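Local coordinates for dihydropteroate synthase (PDB 6Q62), which probably catalyses the condensation of 4-aminobenzoate with 6-hydroxymethyl-7,8-dihydropterin diphosphate to give 7,8-dihydropteroate, the precursor of the folates, at residues V107-V112 with A130-A135; L8-R13 with A116-D121. All blocks are in the same frame, centred on the assembly; numbering follows the deposited sequence.

Contact 1 of 2, residues V107-V112 with A130-A135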
loop_
_atom_site.group_PDB
_atom_site.type_symbol
_atom_site.label_atom_id
_atom_site.label_comp_id
_atom_site.label_asym_id
_atom_site.label_seq_id
_atom_site.Cartn_x
_atom_site.Cartn_y
_atom_site.Cartn_z
ATOM N N VAL A 107 -15.846 -26.248 19.440
ATOM C CA VAL A 107 -15.434 -26.023 18.044
ATOM C C VAL A 107 -13.919 -26.113 17.970
ATOM O O VAL A 107 -13.397 -26.707 17.029
ATOM C CB VAL A 107 -15.960 -24.675 17.488
ATOM C CG1 VAL A 107 -15.548 -24.491 16.016
ATOM C CG2 VAL A 107 -17.492 -24.599 17.621
ATOM N N MET A 108 -13.208 -25.580 18.975
ATOM C CA MET A 108 -11.744 -25.677 18.994
ATOM C C MET A 108 -11.295 -27.136 18.934
ATOM O O MET A 108 -10.450 -27.484 18.114
ATOM C CB MET A 108 -11.166 -25.023 20.261
ATOM C CG MET A 108 -11.492 -23.558 20.378
ATOM S SD MET A 108 -10.764 -22.916 21.909
ATOM C CE MET A 108 -11.491 -21.316 21.955
ATOM N N ARG A 109 -11.876 -27.999 19.807
ATOM C CA ARG A 109 -11.500 -29.418 19.826
ATOM C C ARG A 109 -11.839 -30.127 18.536
ATOM O O ARG A 109 -11.008 -30.862 17.997
ATOM C CB ARG A 109 -12.170 -30.121 21.014
ATOM C CG ARG A 109 -11.676 -29.605 22.363
ATOM C CD ARG A 109 -12.290 -30.437 23.471
ATOM N NE ARG A 109 -11.850 -30.004 24.796
ATOM C CZ ARG A 109 -10.779 -30.477 25.420
ATOM N NH1 ARG A 109 -9.973 -31.350 24.814
ATOM N NH2 ARG A 109 -10.478 -30.053 26.628
ATOM N N ALA A 110 -13.067 -29.943 18.043
ATOM C CA ALA A 110 -13.507 -30.599 16.806
ATOM C C ALA A 110 -12.692 -30.112 15.595
ATOM O O ALA A 110 -12.321 -30.919 14.736
ATOM C CB ALA A 110 -14.997 -30.347 16.566
ATOM N N ALA A 111 -12.367 -28.814 15.552
ATOM C CA ALA A 111 -11.602 -28.255 14.440
ATOM C C ALA A 111 -10.182 -28.792 14.402
ATOM O O ALA A 111 -9.725 -29.178 13.329
ATOM C CB ALA A 111 -11.599 -26.745 14.515
ATOM N N VAL A 112 -9.521 -28.900 15.572
ATOM C CA VAL A 112 -8.172 -29.472 15.637
ATOM C C VAL A 112 -8.198 -30.953 15.246
ATOM O O VAL A 112 -7.347 -31.385 14.477
ATOM C CB VAL A 112 -7.472 -29.199 16.981
ATOM C CG1 VAL A 112 -6.146 -29.963 17.081
ATOM C CG2 VAL A 112 -7.231 -27.701 17.156
ATOM N N ALA A 130 -12.259 -22.955 27.359
ATOM C CA ALA A 130 -11.317 -22.604 26.289
ATOM C C ALA A 130 -9.844 -22.780 26.715
ATOM O O ALA A 130 -9.037 -23.299 25.929
ATOM C CB ALA A 130 -11.584 -21.178 25.808
ATOM N N LEU A 131 -9.506 -22.426 27.961
ATOM C CA LEU A 131 -8.128 -22.581 28.481
ATOM C C LEU A 131 -7.759 -24.056 28.523
ATOM O O LEU A 131 -6.728 -24.426 27.999
ATOM C CB LEU A 131 -7.950 -21.935 29.857
ATOM C CG LEU A 131 -8.000 -20.395 29.937
ATOM C CD1 LEU A 131 -8.177 -19.929 31.395
ATOM C CD2 LEU A 131 -6.743 -19.751 29.344
ATOM N N ASP A 132 -8.661 -24.936 29.059
ATOM C CA ASP A 132 -8.449 -26.382 29.097
ATOM C C ASP A 132 -8.309 -26.957 27.677
ATOM O O ASP A 132 -7.447 -27.794 27.452
ATOM C CB ASP A 132 -9.642 -27.031 29.813
ATOM C CG ASP A 132 -9.548 -28.513 30.107
ATOM O OD1 ASP A 132 -8.648 -28.901 30.855
ATOM O OD2 ASP A 132 -10.429 -29.272 29.630
ATOM N N ALA A 133 -9.167 -26.533 26.722
ATOM C CA ALA A 133 -9.052 -27.046 25.350
ATOM C C ALA A 133 -7.688 -26.682 24.719
ATOM O O ALA A 133 -6.967 -27.549 24.209
ATOM C CB ALA A 133 -10.211 -26.535 24.483
ATOM N N VAL A 134 -7.306 -25.425 24.775
ATOM C CA VAL A 134 -6.040 -25.039 24.143
ATOM C C VAL A 134 -4.844 -25.711 24.853
ATOM O O VAL A 134 -3.950 -26.208 24.146
ATOM C CB VAL A 134 -5.906 -23.509 23.984
ATOM C CG1 VAL A 134 -4.555 -23.126 23.435
ATOM C CG2 VAL A 134 -7.008 -22.987 23.070
ATOM N N ALA A 135 -4.885 -25.836 26.219
ATOM C CA ALA A 135 -3.802 -26.505 26.949
ATOM C C ALA A 135 -3.684 -27.970 26.477
ATOM O O ALA A 135 -2.578 -28.427 26.225
ATOM C CB ALA A 135 -4.045 -26.429 28.443
#

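Contact 2 of 2, residues L8-R13 with A116-D121. With 6GU (6-chloroguanine), chain E.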
loop_
_atom_site.group_PDB
_atom_site.type_symbol
_atom_site.label_atom_id
_atom_site.label_comp_id
_atom_site.label_asym_id
_atom_site.label_seq_id
_atom_site.Cartn_x
_atom_site.Cartn_y
_atom_site.Cartn_z
ATOM N N LEU A 8 6.220 -21.257 14.702
ATOM C CA LEU A 8 4.969 -21.819 15.214
ATOM C C LEU A 8 4.677 -23.138 14.557
ATOM O O LEU A 8 4.516 -23.205 13.333
ATOM C CB LEU A 8 3.777 -20.855 15.028
ATOM C CG LEU A 8 3.820 -19.523 15.759
ATOM C CD1 LEU A 8 2.771 -18.594 15.202
ATOM C CD2 LEU A 8 3.587 -19.693 17.251
ATOM N N ASP A 9 4.577 -24.185 15.373
ATOM C CA ASP A 9 4.254 -25.503 14.872
ATOM C C ASP A 9 2.727 -25.641 14.909
ATOM O O ASP A 9 2.137 -25.836 15.974
ATOM C CB ASP A 9 4.947 -26.578 15.749
ATOM C CG ASP A 9 4.796 -27.999 15.257
ATOM O OD1 ASP A 9 3.912 -28.245 14.414
ATOM O OD2 ASP A 9 5.574 -28.870 15.711
ATOM N N CYS A 10 2.097 -25.488 13.748
ATOM C CA CYS A 10 0.641 -25.562 13.608
ATOM C C CYS A 10 0.235 -26.971 13.191
ATOM O O CYS A 10 -0.039 -27.238 12.016
ATOM C CB CYS A 10 0.148 -24.496 12.624
ATOM S SG CYS A 10 0.673 -22.817 13.043
ATOM N N ALA A 11 0.213 -27.889 14.189
ATOM C CA ALA A 11 -0.113 -29.309 14.013
ATOM C C ALA A 11 0.733 -29.951 12.906
ATOM O O ALA A 11 0.202 -30.611 12.011
ATOM C CB ALA A 11 -1.614 -29.494 13.750
ATOM N N GLY A 12 2.031 -29.666 12.929
ATOM C CA GLY A 12 2.967 -30.217 11.951
ATOM C C GLY A 12 3.291 -29.307 10.787
ATOM O O GLY A 12 4.285 -29.550 10.088
ATOM N N ARG A 13 2.458 -28.246 10.562
ATOM C CA ARG A 13 2.690 -27.259 9.493
ATOM C C ARG A 13 3.352 -26.073 10.132
ATOM O O ARG A 13 2.788 -25.459 11.050
ATOM C CB ARG A 13 1.377 -26.873 8.803
ATOM C CG ARG A 13 0.816 -28.045 8.053
ATOM C CD ARG A 13 -0.475 -27.753 7.359
ATOM N NE ARG A 13 -0.944 -28.982 6.744
ATOM C CZ ARG A 13 -1.910 -29.066 5.840
ATOM N NH1 ARG A 13 -2.530 -27.971 5.414
ATOM N NH2 ARG A 13 -2.254 -30.241 5.343
ATOM N N ALA A 116 -7.271 -28.496 11.885
ATOM C CA ALA A 116 -6.833 -27.142 12.184
ATOM C C ALA A 116 -5.573 -27.216 13.047
ATOM O O ALA A 116 -5.446 -28.132 13.865
ATOM C CB ALA A 116 -7.924 -26.368 12.911
ATOM N N GLY A 117 -4.658 -26.271 12.834
ATOM C CA GLY A 117 -3.380 -26.201 13.531
ATOM C C GLY A 117 -3.181 -24.981 14.391
ATOM O O GLY A 117 -2.103 -24.795 14.951
ATOM N N MET A 118 -4.214 -24.155 14.530
ATOM C CA MET A 118 -4.116 -22.915 15.304
ATOM C C MET A 118 -5.532 -22.516 15.636
ATOM O O MET A 118 -6.457 -22.826 14.872
ATOM C CB MET A 118 -3.405 -21.797 14.469
ATOM C CG MET A 118 -3.480 -20.401 15.096
ATOM S SD MET A 118 -2.760 -19.099 14.029
ATOM C CE MET A 118 -1.073 -19.621 14.008
ATOM N N ILE A 119 -5.696 -21.810 16.740
ATOM C CA ILE A 119 -6.992 -21.299 17.190
ATOM C C ILE A 119 -6.876 -19.801 17.245
ATOM O O ILE A 119 -5.924 -19.270 17.816
ATOM C CB ILE A 119 -7.403 -21.910 18.567
ATOM C CG1 ILE A 119 -7.667 -23.426 18.394
ATOM C CG2 ILE A 119 -8.657 -21.210 19.158
ATOM C CD1 ILE A 119 -7.533 -24.257 19.657
ATOM N N ASN A 120 -7.847 -19.108 16.634
ATOM C CA ASN A 120 -7.874 -17.647 16.647
ATOM C C ASN A 120 -9.103 -17.296 17.465
ATOM O O ASN A 120 -10.222 -17.467 16.995
ATOM C CB ASN A 120 -7.919 -17.086 15.218
ATOM C CG ASN A 120 -8.247 -15.621 15.220
ATOM O OD1 ASN A 120 -7.979 -14.933 16.198
ATOM N ND2 ASN A 120 -8.844 -15.124 14.143
ATOM N N ASP A 121 -8.889 -16.847 18.693
ATOM C CA ASP A 121 -10.003 -16.596 19.603
ATOM C C ASP A 121 -10.255 -15.129 19.929
ATOM O O ASP A 121 -9.531 -14.542 20.727
ATOM C CB ASP A 121 -9.806 -17.409 20.888
ATOM C CG ASP A 121 -10.986 -17.363 21.849
ATOM O OD1 ASP A 121 -12.001 -16.711 21.524
ATOM O OD2 ASP A 121 -10.892 -17.969 22.913
HETATM CL CL6 6GU E . -8.902 -8.096 13.791
HETATM N N1 6GU E . -8.270 -10.350 14.613
HETATM C C2 6GU E . -8.595 -11.684 14.857
HETATM N N2 6GU E . -7.672 -12.343 15.541
HETATM N N3 6GU E . -9.764 -12.314 14.475
HETATM C C4 6GU E . -10.658 -11.490 13.828
HETATM C C5 6GU E . -10.407 -10.116 13.566
HETATM C C6 6GU E . -9.201 -9.658 13.994
HETATM N N7 6GU E . -11.510 -9.566 12.918
HETATM C C8 6GU E . -12.400 -10.631 12.813
HETATM N N9 6GU E . -11.923 -11.791 13.338
#

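Contact 1 of 2, residues V107-V112 with A130-A135
Two successive outer helices of the TIM barrel, 105-114 and 130-137, lie side by side here, with strand 118-121 between them in sequence. The segments 107-112 and 130-135 run nearly parallel, 19° apart, and their axes come within 9.7 Å, with Arg109 and Ala133 level with each other. Met108 and Arg109 of the first helix reach across to Ala130, Asp132, Ala133 and Val134 of the second. Met108 points across the interface: its CG sits anti to the carbonyl carbon, and the chain is extended from there, so that sulfur and methyl reach the facing helix. SD lies 3.9 Å from Val134 CG2, the branch beside the backbone N, while CE ends 3.9 Å from Ala130 CB. Towards the sheet, Ile119 of strand 118-121 packs against both Met108 and Val134, and Met108 also touches Asp121.

Arg109 leaves its helix with the same chi1, CG again anti to the carbonyl carbon, but one residue further round, and stretches over the outer side of Ala133. Its NE passes 3.8 Å from Ala133 CB, and Ala133 CA stands under one face of the guanidinium, towards the rim. The tip goes on to an acidic group: NH2 forms a salt bridge with Asp132 OD2 at 3.1 Å, approached at the guanidinium edge, the two planar groups being inclined by 59°. The same NH2 also forms a salt bridge with Asp136, its stronger polar partner, one helical turn further along.

The interface is thus graded, apolar next to the sheet and ionic towards solvent. Arg109 spans from its own helix to two acidic residues of helix 130-137, its flat group lying over Ala133, and with two carboxylates around one guanidinium the arginine is very likely to stay charged.

Contact 2 of 2, residues L8-R13 with A116-D121
Met118 has CG anti to its backbone N (chi1 170°) and stays extended through chi2, then bends at chi3 (-65°), which brings CE round to the N-terminal hairpin. There Cys10, whose SG is anti to its own carbonyl carbon, sets the sulfur 3.8 Å from Met118 CE. Leu8 brings in CD1, which lies anti to CA, crossing the methionine obliquely at 4.2 Å from CE.

Backbone packs closely beside this. Cys10 CA makes a bent CA-H...O contact of 3.1 Å with Gly117 O, which is buried here and has no hydrogen-bond partner in the model, and Ala11 CB rests 3.7 Å from Gly117 CA. Gly117 suits this spot because a CB would run into Cys10 O. The hairpin turns through a type I' turn from Cys10 to Arg13, and Asp9 OD1 accepts the backbone N-H of Gly12 at 2.8 Å, an Asx motif at the turn.

Further along strand 118-121, Asn120 binds 6-chloroguanine through both ends of its amide: OD1 takes N2 of the ligand at 2.7 Å, almost straight at 177°, and ND2 gives to ligand N3. Asp61 also accepts from ND2.

The hairpin of strands 7-10 and 13-16 lies at the N-terminal end of strand 118-121, which runs parallel between strands 98-101 and 141-144 in the barrel, with helix 105-114 packed against it.

Overall arrangement
Contacts 1 and 2 meet around strand 118-121, which follows helix 105-114 and precedes helix 130-137 in the chain; their centres are about 11 Å apart. Ala111 O and Ala116 N, 2.9 Å apart, probably form a hydrogen bond where the helix gives way to the strand. Ile119 CD1 packs against both helices, 3.7 Å from Val134 CG2 and 3.8 Å from Met108 CB. Alternation along the strand sends Ile119 towards contact 1 and Met118 and Asn120 towards the barrel interior, where Asn120 joins Asp190 and Lys226 in binding 6-chloroguanine. The side chain of Met108 stays about 12 Å from that ligand; contact 1 lies on the outer, helical side of the strand and does not line the pocket.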